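Local coordinates for beta-N-acetylglucosaminidase-like protein Glycoside hydrolase family 20 (Flavobacterium johnsoniae, PDB 6YHH) that probably hydrolyses terminal N-acetylglucosamine residues from chitin-derived oligosaccharides, as a family 20 beta-N-acetylhexosaminidase of a chitin-degrading bacterium, at residues Trp465-Ala470 with Cys560-Lys565; Gly385-Met390 with Leu416-Ala421; Arg497-Glu500 with His505-Asn508. All coordinates share one frame; numbering follows the deposited sequence.

Contact 1. Residues Trp465-Ala470 with Cys560-Lys565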
loop_
_atom_site.group_PDB
_atom_site.type_symbol
_atom_site.label_atom_id
_atom_site.label_comp_id
_atom_site.label_asym_id
_atom_site.label_seq_id
_atom_site.Cartn_x
_atom_site.Cartn_y
_atom_site.Cartn_z
ATOM N N TRP A 465 -5.890 -9.693 -9.532
ATOM C CA TRP A 465 -4.593 -10.244 -10.027
ATOM C C TRP A 465 -4.289 -11.522 -9.319
ATOM O O TRP A 465 -4.473 -11.616 -8.082
ATOM C CB TRP A 465 -3.473 -9.220 -9.785
ATOM C CG TRP A 465 -3.823 -7.849 -10.375
ATOM C CD1 TRP A 465 -4.238 -6.701 -9.693
ATOM C CD2 TRP A 465 -3.853 -7.502 -11.775
ATOM N NE1 TRP A 465 -4.534 -5.707 -10.611
ATOM C CE2 TRP A 465 -4.296 -6.177 -11.883
ATOM C CE3 TRP A 465 -3.599 -8.240 -12.979
ATOM C CZ2 TRP A 465 -4.494 -5.562 -13.101
ATOM C CZ3 TRP A 465 -3.755 -7.605 -14.192
ATOM C CH2 TRP A 465 -4.234 -6.255 -14.245
ATOM N N PRO A 466 -3.766 -12.551 -10.038
ATOM C CA PRO A 466 -3.310 -12.445 -11.403
ATOM C C PRO A 466 -4.319 -12.845 -12.465
ATOM O O PRO A 466 -3.971 -12.867 -13.670
ATOM C CB PRO A 466 -2.137 -13.418 -11.444
ATOM C CG PRO A 466 -2.628 -14.525 -10.533
ATOM C CD PRO A 466 -3.361 -13.801 -9.415
ATOM N N ARG A 467 -5.558 -13.130 -12.139
ATOM C CA ARG A 467 -6.502 -13.555 -13.148
ATOM C C ARG A 467 -6.723 -12.565 -14.274
ATOM O O ARG A 467 -6.931 -12.989 -15.444
ATOM C CB ARG A 467 -7.845 -14.049 -12.583
ATOM C CG ARG A 467 -7.742 -15.325 -11.724
ATOM C CD ARG A 467 -9.018 -15.844 -11.057
ATOM N NE ARG A 467 -9.425 -14.814 -10.079
ATOM C CZ ARG A 467 -10.649 -14.432 -9.841
ATOM N NH1 ARG A 467 -11.677 -15.080 -10.331
ATOM N NH2 ARG A 467 -10.837 -13.357 -9.081
ATOM N N THR A 468 -6.724 -11.267 -13.993
ATOM C CA THR A 468 -6.911 -10.287 -15.031
ATOM C C THR A 468 -5.745 -10.269 -16.052
ATOM O O THR A 468 -5.918 -9.828 -17.168
ATOM C CB THR A 468 -7.208 -8.929 -14.410
ATOM O OG1 THR A 468 -8.403 -9.132 -13.611
ATOM C CG2 THR A 468 -7.422 -7.865 -15.461
ATOM N N ALA A 469 -4.592 -10.794 -15.635
ATOM C CA ALA A 469 -3.434 -10.921 -16.564
ATOM C C ALA A 469 -3.703 -11.949 -17.631
ATOM O O ALA A 469 -3.360 -11.731 -18.793
ATOM C CB ALA A 469 -2.135 -11.122 -15.828
ATOM N N ALA A 470 -4.399 -13.046 -17.276
ATOM C CA ALA A 470 -4.849 -14.024 -18.263
ATOM C C ALA A 470 -5.919 -13.438 -19.198
ATOM O O ALA A 470 -5.908 -13.672 -20.381
ATOM C CB ALA A 470 -5.307 -15.294 -17.573
ATOM N N CYS A 560 -7.805 -16.394 0.864
ATOM C CA CYS A 560 -7.847 -17.428 -0.155
ATOM C C CYS A 560 -8.238 -16.907 -1.554
ATOM O O CYS A 560 -8.900 -15.828 -1.696
ATOM C CB CYS A 560 -8.830 -18.550 0.230
ATOM S SG CYS A 560 -8.360 -19.432 1.720
ATOM N N THR A 561 -7.767 -17.668 -2.574
ATOM C CA THR A 561 -8.032 -17.317 -3.956
ATOM C C THR A 561 -8.395 -18.536 -4.750
ATOM O O THR A 561 -8.067 -19.624 -4.312
ATOM C CB THR A 561 -6.791 -16.619 -4.565
ATOM O OG1 THR A 561 -5.599 -17.327 -4.170
ATOM C CG2 THR A 561 -6.660 -15.237 -3.973
ATOM N N PRO A 562 -8.988 -18.406 -5.961
ATOM C CA PRO A 562 -9.167 -19.593 -6.836
ATOM C C PRO A 562 -7.840 -20.141 -7.329
ATOM O O PRO A 562 -6.790 -19.559 -7.082
ATOM C CB PRO A 562 -9.947 -19.056 -8.047
ATOM C CG PRO A 562 -10.183 -17.599 -7.772
ATOM C CD PRO A 562 -9.394 -17.164 -6.620
ATOM N N ASP A 563 -7.898 -21.328 -7.914
ATOM C CA ASP A 563 -6.699 -22.010 -8.457
ATOM C C ASP A 563 -5.663 -22.202 -7.344
ATOM O O ASP A 563 -4.451 -21.921 -7.487
ATOM C CB ASP A 563 -6.139 -21.232 -9.663
ATOM C CG ASP A 563 -7.150 -21.107 -10.781
ATOM O OD1 ASP A 563 -7.427 -22.116 -11.425
ATOM O OD2 ASP A 563 -7.724 -19.966 -10.922
ATOM N N ALA A 564 -6.133 -22.673 -6.190
ATOM C CA ALA A 564 -5.214 -22.837 -5.055
ATOM C C ALA A 564 -4.025 -23.733 -5.445
ATOM O O ALA A 564 -4.241 -24.826 -5.983
ATOM C CB ALA A 564 -6.004 -23.496 -3.924
ATOM N N LYS A 565 -2.793 -23.313 -5.134
ATOM C CA LYS A 565 -1.648 -23.965 -5.826
ATOM C C LYS A 565 -1.474 -25.395 -5.446
ATOM O O LYS A 565 -1.122 -26.219 -6.294
ATOM C CB LYS A 565 -0.383 -23.197 -5.656
ATOM C CG LYS A 565 0.256 -23.098 -4.369
ATOM C CD LYS A 565 1.595 -22.271 -4.434
#
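Arg467, in the first turn of helix 467-476, lays the outer part of its side chain against CG of the Pro562 ring, which lies in the loop between helices 556-559 and 565-579. CB of Arg467 points toward that loop, and a chi1 of -65°, with CG beside the backbone N, starts the chain on its way to Pro562. CD then lies 3.9 Å from Pro562 CG and, more loosely, 4.3 Å from Asp563 OD2. The chain bends at chi3 (-65°), bringing NE to 3.7 Å and CZ to 3.8 Å from the same Pro562 CG. That carbon sits over one face of the guanidinium, 3.5 Å above its plane and displaced toward the rim, while the two side chains cross at about a right angle. At the tip the bonding leaves the two segments: NH1 donates to the carbonyl of Tyr418, NH2 to those of Arg463 and Ile414. Asp563 turns its carboxylate to other partners, OD1 making a salt bridge with Arg488 and OD2 accepting from Val420 N. A leucine in place of Arg467, lacking the flat group that packs on Pro562 CG, would probably leave those three carbonyls without their donor. The contact joins a C-terminal helical region to the TIM-barrel catalytic domain without a direct hydrogen bond between the segments: a buried cation spends N-H groups on backbone carbonyls while one guanidinium face meets a proline CH2.

Contact 2. Residues Gly385-Met390 with Leu416-Ala421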
loop_
_atom_site.group_PDB
_atom_site.type_symbol
_atom_site.label_atom_id
_atom_site.label_comp_id
_atom_site.label_asym_id
_atom_site.label_seq_id
_atom_site.Cartn_x
_atom_site.Cartn_y
_atom_site.Cartn_z
ATOM N N GLY A 385 -25.583 -13.733 -19.019
ATOM C CA GLY A 385 -25.267 -15.072 -19.458
ATOM C C GLY A 385 -25.992 -16.067 -18.557
ATOM O O GLY A 385 -27.061 -15.781 -18.037
ATOM N N PRO A 386 -25.417 -17.230 -18.328
ATOM C CA PRO A 386 -26.160 -18.237 -17.567
ATOM C C PRO A 386 -26.568 -17.876 -16.146
ATOM O O PRO A 386 -27.573 -18.340 -15.669
ATOM C CB PRO A 386 -25.223 -19.469 -17.589
ATOM C CG PRO A 386 -23.845 -18.873 -17.829
ATOM C CD PRO A 386 -24.126 -17.727 -18.801
ATOM N N ASN A 387 -25.783 -17.050 -15.472
ATOM C CA ASN A 387 -26.184 -16.561 -14.137
ATOM C C ASN A 387 -27.501 -15.745 -14.136
ATOM O O ASN A 387 -28.144 -15.620 -13.092
ATOM C CB ASN A 387 -25.085 -15.712 -13.494
ATOM C CG ASN A 387 -23.826 -16.472 -13.186
ATOM O OD1 ASN A 387 -23.777 -17.717 -13.191
ATOM N ND2 ASN A 387 -22.754 -15.740 -12.950
ATOM N N GLU A 388 -27.881 -15.205 -15.277
ATOM C CA GLU A 388 -29.118 -14.402 -15.513
ATOM C C GLU A 388 -30.097 -15.169 -16.364
ATOM O O GLU A 388 -31.077 -14.616 -16.852
ATOM C CB GLU A 388 -28.701 -13.071 -16.181
ATOM C CG GLU A 388 -27.774 -12.182 -15.372
ATOM C CD GLU A 388 -26.354 -12.660 -15.173
ATOM O OE1 GLU A 388 -25.723 -13.139 -16.172
ATOM O OE2 GLU A 388 -25.823 -12.474 -14.031
ATOM N N GLY A 389 -29.828 -16.466 -16.536
ATOM C CA GLY A 389 -30.675 -17.364 -17.343
ATOM C C GLY A 389 -30.577 -17.243 -18.833
ATOM O O GLY A 389 -31.493 -17.688 -19.567
ATOM N N MET A 390 -29.479 -16.651 -19.304
ATOM C CA MET A 390 -29.249 -16.393 -20.719
ATOM C C MET A 390 -28.122 -17.257 -21.237
ATOM O O MET A 390 -27.439 -17.918 -20.473
ATOM C CB MET A 390 -28.837 -14.950 -20.899
ATOM C CG MET A 390 -29.879 -14.083 -21.554
ATOM S SD MET A 390 -30.134 -12.643 -20.541
ATOM C CE MET A 390 -31.641 -13.330 -19.837
ATOM N N LEU A 416 -16.552 -12.979 -8.915
ATOM C CA LEU A 416 -17.298 -14.154 -8.484
ATOM C C LEU A 416 -16.390 -15.312 -8.092
ATOM O O LEU A 416 -16.846 -16.393 -7.782
ATOM C CB LEU A 416 -18.268 -14.522 -9.640
ATOM C CG LEU A 416 -19.296 -13.383 -9.905
ATOM C CD1 LEU A 416 -20.230 -13.830 -11.068
ATOM C CD2 LEU A 416 -20.052 -12.868 -8.701
ATOM N N MET A 417 -15.088 -15.086 -8.238
ATOM C CA MET A 417 -14.063 -16.027 -7.747
ATOM C C MET A 417 -13.975 -17.334 -8.516
ATOM O O MET A 417 -13.535 -18.380 -7.975
ATOM C CB MET A 417 -14.156 -16.270 -6.216
ATOM C CG MET A 417 -14.249 -14.963 -5.408
ATOM S SD MET A 417 -13.063 -13.700 -5.885
ATOM C CE MET A 417 -11.553 -14.422 -5.313
ATOM N N TYR A 418 -14.372 -17.284 -9.761
ATOM C CA TYR A 418 -14.230 -18.495 -10.657
ATOM C C TYR A 418 -12.778 -18.779 -11.000
ATOM O O TYR A 418 -11.889 -17.930 -10.953
ATOM C CB TYR A 418 -15.052 -18.253 -11.922
ATOM C CG TYR A 418 -16.533 -17.988 -11.783
ATOM C CD1 TYR A 418 -17.316 -18.711 -10.946
ATOM C CD2 TYR A 418 -17.163 -17.041 -12.581
ATOM C CE1 TYR A 418 -18.663 -18.533 -10.855
ATOM C CE2 TYR A 418 -18.523 -16.842 -12.511
ATOM C CZ TYR A 418 -19.274 -17.571 -11.651
ATOM O OH TYR A 418 -20.659 -17.400 -11.582
ATOM N N PRO A 419 -12.512 -20.042 -11.398
ATOM C CA PRO A 419 -11.151 -20.395 -11.805
ATOM C C PRO A 419 -10.670 -19.601 -13.012
ATOM O O PRO A 419 -11.502 -19.248 -13.893
ATOM C CB PRO A 419 -11.279 -21.882 -12.174
ATOM C CG PRO A 419 -12.564 -22.320 -11.573
ATOM C CD PRO A 419 -13.487 -21.115 -11.554
ATOM N N VAL A 420 -9.360 -19.364 -13.064
ATOM C CA VAL A 420 -8.755 -18.584 -14.132
ATOM C C VAL A 420 -9.129 -19.129 -15.524
ATOM O O VAL A 420 -9.343 -18.365 -16.443
ATOM C CB VAL A 420 -7.272 -18.352 -13.953
ATOM C CG1 VAL A 420 -6.482 -19.703 -14.133
ATOM C CG2 VAL A 420 -6.726 -17.316 -14.887
ATOM N N ALA A 421 -9.166 -20.455 -15.695
ATOM C CA ALA A 421 -9.447 -20.968 -17.040
ATOM C C ALA A 421 -10.802 -20.586 -17.574
ATOM O O ALA A 421 -10.922 -20.408 -18.761
ATOM C CB ALA A 421 -9.314 -22.481 -17.035
HETATM O O HOH W 1 -22.171 -19.173 -10.480
#
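Asn387 and Tyr418 reach toward each other from opposite directions and meet in one side-chain hydrogen bond, Asn387 ND2 to Tyr418 OH at 3.0 Å with an N-H...O angle of 151°. A chi1 of -65° sends the Asn387 amide to the tyrosine. The amide approaches the ring at its edge, near the ring plane; amide and ring planes are 48° apart, and the hydroxyl lies tilted from the amide plane. The closely packed part is on the tyrosine side. Within segment 416-421, buried Leu416 lays its CB over one face of the Tyr418 ring, 3.7 Å above the plane and offset toward the rim; across the contact, its CD1 packs 3.7 Å from Asn387 ND2.

The other side is looser and wet. Asn387 is exposed in a short 3-10 turn, and a water lying in the plane of the Tyr418 ring is 2.6 Å from Tyr418 OH; its bond to Asn387 OD1 is weak, at 3.5 Å. The turn is tied within itself: Gly385 O accepts from both Glu388 N and Met390 N, and Gly385 N donates to Glu388 OE1. Two loops of the catalytic barrel, following strands 379-382 and 406-408, are thus linked close to the predicted proton donor. One amide-phenol bond bordered by water implies a modest link, its direction set by the amide, which makes the tyrosine oxygen the acceptor in this bond.

Contact 3. Residues Arg497-Glu500 with His505-Asn508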
loop_
_atom_site.group_PDB
_atom_site.type_symbol
_atom_site.label_atom_id
_atom_site.label_comp_id
_atom_site.label_asym_id
_atom_site.label_seq_id
_atom_site.Cartn_x
_atom_site.Cartn_y
_atom_site.Cartn_z
ATOM N N ARG A 497 6.154 -10.133 -10.838
ATOM C CA ARG A 497 6.707 -8.837 -11.248
ATOM C C ARG A 497 5.755 -7.667 -11.087
ATOM O O ARG A 497 6.171 -6.524 -10.991
ATOM C CB ARG A 497 7.350 -8.935 -12.621
ATOM C CG ARG A 497 8.615 -9.786 -12.628
ATOM C CD ARG A 497 9.728 -9.260 -11.693
ATOM N NE ARG A 497 10.986 -10.020 -11.927
ATOM C CZ ARG A 497 12.063 -9.865 -11.164
ATOM N NH1 ARG A 497 12.050 -8.987 -10.157
ATOM N NH2 ARG A 497 13.149 -10.615 -11.355
ATOM N N LEU A 498 4.433 -7.940 -11.024
ATOM C CA LEU A 498 3.505 -6.865 -10.735
ATOM C C LEU A 498 3.749 -6.263 -9.341
ATOM O O LEU A 498 3.345 -5.102 -9.105
ATOM C CB LEU A 498 2.037 -7.328 -10.882
ATOM C CG LEU A 498 1.515 -7.728 -12.234
ATOM C CD1 LEU A 498 0.145 -8.365 -12.095
ATOM C CD2 LEU A 498 1.420 -6.495 -13.129
ATOM N N GLU A 499 4.422 -6.988 -8.449
ATOM C CA GLU A 499 4.613 -6.454 -7.097
ATOM C C GLU A 499 5.437 -5.203 -7.077
ATOM O O GLU A 499 5.298 -4.371 -6.172
ATOM C CB GLU A 499 5.255 -7.467 -6.170
ATOM C CG GLU A 499 4.385 -8.668 -5.791
ATOM C CD GLU A 499 4.941 -9.426 -4.636
ATOM O OE1 GLU A 499 6.060 -9.910 -4.747
ATOM O OE2 GLU A 499 4.258 -9.373 -3.578
ATOM N N GLU A 500 6.305 -5.022 -8.081
ATOM C CA GLU A 500 7.076 -3.800 -8.127
ATOM C C GLU A 500 6.253 -2.556 -8.365
ATOM O O GLU A 500 6.751 -1.470 -8.147
ATOM C CB GLU A 500 8.211 -3.895 -9.168
ATOM C CG GLU A 500 7.708 -3.749 -10.598
ATOM C CD GLU A 500 8.679 -4.211 -11.687
ATOM O OE1 GLU A 500 9.699 -4.858 -11.362
ATOM O OE2 GLU A 500 8.325 -3.948 -12.864
ATOM N N HIS A 505 -1.546 -8.255 -4.131
ATOM C CA HIS A 505 -2.192 -9.580 -4.167
ATOM C C HIS A 505 -1.491 -10.664 -3.324
ATOM O O HIS A 505 -2.139 -11.450 -2.646
ATOM C CB HIS A 505 -2.418 -10.067 -5.587
ATOM C CG HIS A 505 -1.214 -10.005 -6.456
ATOM N ND1 HIS A 505 -0.547 -8.826 -6.705
ATOM C CD2 HIS A 505 -0.578 -10.960 -7.184
ATOM C CE1 HIS A 505 0.493 -9.074 -7.474
ATOM N NE2 HIS A 505 0.451 -10.350 -7.843
ATOM N N ILE A 506 -0.184 -10.675 -3.328
ATOM C CA ILE A 506 0.598 -11.658 -2.570
ATOM C C ILE A 506 0.804 -11.127 -1.147
ATOM O O ILE A 506 0.586 -11.848 -0.143
ATOM C CB ILE A 506 1.963 -11.959 -3.269
ATOM C CG1 ILE A 506 1.717 -12.491 -4.698
ATOM C CG2 ILE A 506 2.715 -13.016 -2.492
ATOM C CD1 ILE A 506 2.918 -12.409 -5.599
ATOM N N LYS A 507 1.255 -9.882 -1.004
ATOM C CA LYS A 507 1.733 -9.411 0.315
ATOM C C LYS A 507 0.620 -9.160 1.333
ATOM O O LYS A 507 0.821 -9.392 2.538
ATOM C CB LYS A 507 2.642 -8.157 0.146
ATOM C CG LYS A 507 1.954 -6.874 -0.255
ATOM C CD LYS A 507 2.953 -5.814 -0.648
ATOM C CE LYS A 507 2.306 -4.504 -0.908
ATOM N NZ LYS A 507 3.267 -3.486 -1.493
ATOM N N ASN A 508 -0.554 -8.695 0.880
ATOM C CA ASN A 508 -1.619 -8.429 1.812
ATOM C C ASN A 508 -2.199 -9.746 2.366
ATOM O O ASN A 508 -2.819 -9.746 3.417
ATOM C CB ASN A 508 -2.715 -7.519 1.198
ATOM C CG ASN A 508 -2.415 -6.039 1.325
ATOM O OD1 ASN A 508 -3.307 -5.134 0.991
ATOM N ND2 ASN A 508 -1.227 -5.731 1.765
HETATM O O HOH W 2 3.742 -4.780 -3.937
HETATM O O HOH W 3 1.813 -8.405 -3.410
#
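Glu499 and Ile506 bring the two segments nearest, their CA atoms 8.0 Å apart, in the helix-loop-helix connection that follows the barrel of the catalytic domain. The backbone of 497-500 leaves helix 484-497 and tightens into a 3-10 turn at 499-500; after four intervening residues, 505-508 leads into helix 507-517. No direct hydrogen bond joins the segments, and their polar links run through water.

Among the side chains, Glu499 and Ile506 cross at about a right angle. Glu499 is extended beyond CG (chi2 -166°), which carries its carboxylate across the isoleucine: CD lies 3.7 Å from Ile506 CD1 and OE2 3.5 Å from Ile506 CB. This carboxylate is buried against an aliphatic branch, but its oxygens are paired: OE1 forms a salt bridge with Arg514 of the second subunit, and OE2 takes a hydrogen bond from a water. Arg514 of that subunit also packs on Ile506, so the contact forms part of the dimer interface.

Toward the barrel, His505 brings CE1 to 4.1 Å from Leu498 CB, with Glu499 CG slightly farther; both neighbours approach the imidazole obliquely. Its NE2 is hydrogen-bonded to Ser495 O in the preceding helix, which helps to hold the ring in its orientation. Leu498 and His505 both also rest on Trp465.

Lys507 reaches across the interface, where NZ lies at the side chain of Asn508 of the second subunit, whose amide orientation is uncertain; the ammonium group donates to a water, which in turn donates to Glu499 O. A second water bridges the two segments, accepting from Lys507 N at 2.9 Å and donating to Glu499 OE2 at 2.6 Å.

Overall arrangement
Contacts 1 and 2 follow one another along the chain, their centres 15 Å apart, and both segments of contact 1 bond to segment 416-421 of contact 2; Pro562 CG also packs 3.4 Å from Met417 O. Contact 3 is nested inside the long loop closed by contact 1, with centres 12 Å apart; Trp465 joins them, its CE3 lying 3.8 Å from Leu498 CD1. Contacts 2 and 3 do not touch, their centres 26 Å apart. Contact 2 lies nearest the predicted active site of the three: the Asn387 side chain is about 9 Å from that of Glu317, the predicted proton donor, and the Leu416 side chain about 6 Å from a bound Tris molecule, probably from the crystallisation liquor. Contact 3 faces the second subunit.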